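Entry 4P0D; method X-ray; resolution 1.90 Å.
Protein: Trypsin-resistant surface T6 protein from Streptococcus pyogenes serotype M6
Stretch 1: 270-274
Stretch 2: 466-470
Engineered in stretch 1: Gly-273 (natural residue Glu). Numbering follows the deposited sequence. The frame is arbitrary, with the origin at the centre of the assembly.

Stretch 1, residues 270-274: IVGGE
Stretch 2 466-470: EGSGT

How does the second stretch enter the contact? Glu-466, at phi/psi -44/141, is out of reach of stretch 1; its side chain has chi1 m (-70°), chi2 t (-164°) and chi3 -10°. Gly-467 follows at 71/13, a positive phi that favours glycine, and its carbonyl supplies the one hydrogen bond between the stretches: Gly-273 N donates to Gly-467 O at 2.7 Å, with an N-H...O angle of 133°, short but bent. The same oxygen, Gly-467 O, lies 3.2 Å from Gly-272 CA.

What does Ser-468 contribute? Mainly backbone. At -61/-31, with chi1 m (-66°), its CA-to-CB bond points away from stretch 1, and OG hydrogen-bonds to a residue flanking one of the stretches. Its carbonyl carbon, Ser-468 C, sits 4.1 Å from Gly-272 CA.

Why can the two stretches come so close at Gly-469? Here the register is set, with Gly-469 CA 3.6 Å from Gly-272 CA, and both residues lack a side chain; the two stretches run roughly antiparallel here. Gly-272 (74/-157) could not carry a CB, which would fall 2.6 Å from both Gly-467 O and Ser-468 O. On Gly-469 (122/-29) a CB would lie 2.8 Å from Val-271 CG2 and also jam against the preceding carbonyl oxygen. The CA-to-CB bond of Val-271 (-97/144, chi1 m, -48°) points toward stretch 2, and Val-271 CG2 packs 4.0 Å from Gly-469 CA.

Where does the contact fade? Thr-470 (-106/133, chi1 -56°, m) is in a strand and makes no contact; its OG1 is hydrogen-bonded elsewhere in the structure. At the start of stretch 1, Ile-270 (-74/137, chi1 and chi2 both m) is out of reach of stretch 2. Beyond Gly-273, an engineered replacement of Glu at -39/-49, Glu-274 continues at -59/-35, its side chain modelled only to CB.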

# COMPACT_ATOMS: atom_id res chain seq x y z
N ILE A 270 1.17 -17.50 -4.77
CA ILE A 270 -0.16 -18.05 -5.06
C ILE A 270 -0.42 -18.06 -6.56
O ILE A 270 -0.14 -17.07 -7.24
CB ILE A 270 -1.24 -17.21 -4.36
CG1 ILE A 270 -1.08 -17.31 -2.83
CG2 ILE A 270 -2.64 -17.58 -4.85
CD1 ILE A 270 -1.13 -18.71 -2.24
N VAL A 271 -0.99 -19.16 -7.07
CA VAL A 271 -1.42 -19.22 -8.47
C VAL A 271 -2.92 -18.91 -8.59
O VAL A 271 -3.71 -19.29 -7.73
CB VAL A 271 -1.10 -20.59 -9.16
CG1 VAL A 271 0.34 -21.03 -8.91
CG2 VAL A 271 -2.07 -21.67 -8.74
N GLY A 272 -3.30 -18.22 -9.66
CA GLY A 272 -4.70 -17.91 -9.95
C GLY A 272 -5.30 -16.82 -9.07
O GLY A 272 -4.59 -16.05 -8.44
N GLY A 273 -6.63 -16.85 -8.97
CA GLY A 273 -7.48 -15.76 -8.49
C GLY A 273 -7.07 -14.88 -7.32
O GLY A 273 -7.19 -13.66 -7.41
N GLU A 274 -6.66 -15.48 -6.23
CA GLU A 274 -6.23 -14.74 -5.06
C GLU A 274 -5.06 -13.79 -5.38
O GLU A 274 -4.95 -12.70 -4.81
CB GLU A 274 -5.84 -15.71 -3.93
N GLU A 466 -12.06 -19.14 -15.41
CA GLU A 466 -10.88 -18.30 -15.70
C GLU A 466 -10.19 -17.90 -14.40
O GLU A 466 -10.86 -17.65 -13.42
CB GLU A 466 -11.30 -17.04 -16.48
CG GLU A 466 -11.75 -17.33 -17.91
CD GLU A 466 -11.80 -16.12 -18.82
OE1 GLU A 466 -11.68 -14.97 -18.35
OE2 GLU A 466 -11.95 -16.33 -20.04
N GLY A 467 -8.86 -17.88 -14.40
CA GLY A 467 -8.10 -17.58 -13.19
C GLY A 467 -8.11 -18.64 -12.11
O GLY A 467 -7.71 -18.38 -10.97
N SER A 468 -8.56 -19.85 -12.41
CA SER A 468 -8.43 -20.94 -11.43
C SER A 468 -6.94 -21.19 -11.09
O SER A 468 -6.61 -21.59 -9.97
CB SER A 468 -9.11 -22.21 -11.93
OG SER A 468 -10.54 -22.04 -12.03
N GLY A 469 -6.06 -20.95 -12.06
CA GLY A 469 -4.61 -20.96 -11.81
C GLY A 469 -3.80 -21.94 -12.63
O GLY A 469 -2.63 -21.69 -12.92
N THR A 470 -4.41 -23.05 -13.03
CA THR A 470 -3.68 -24.07 -13.78
C THR A 470 -4.06 -24.10 -15.25
O THR A 470 -5.25 -24.06 -15.62
CB THR A 470 -3.85 -25.46 -13.14
OG1 THR A 470 -3.43 -25.40 -11.78
CG2 THR A 470 -3.00 -26.52 -13.88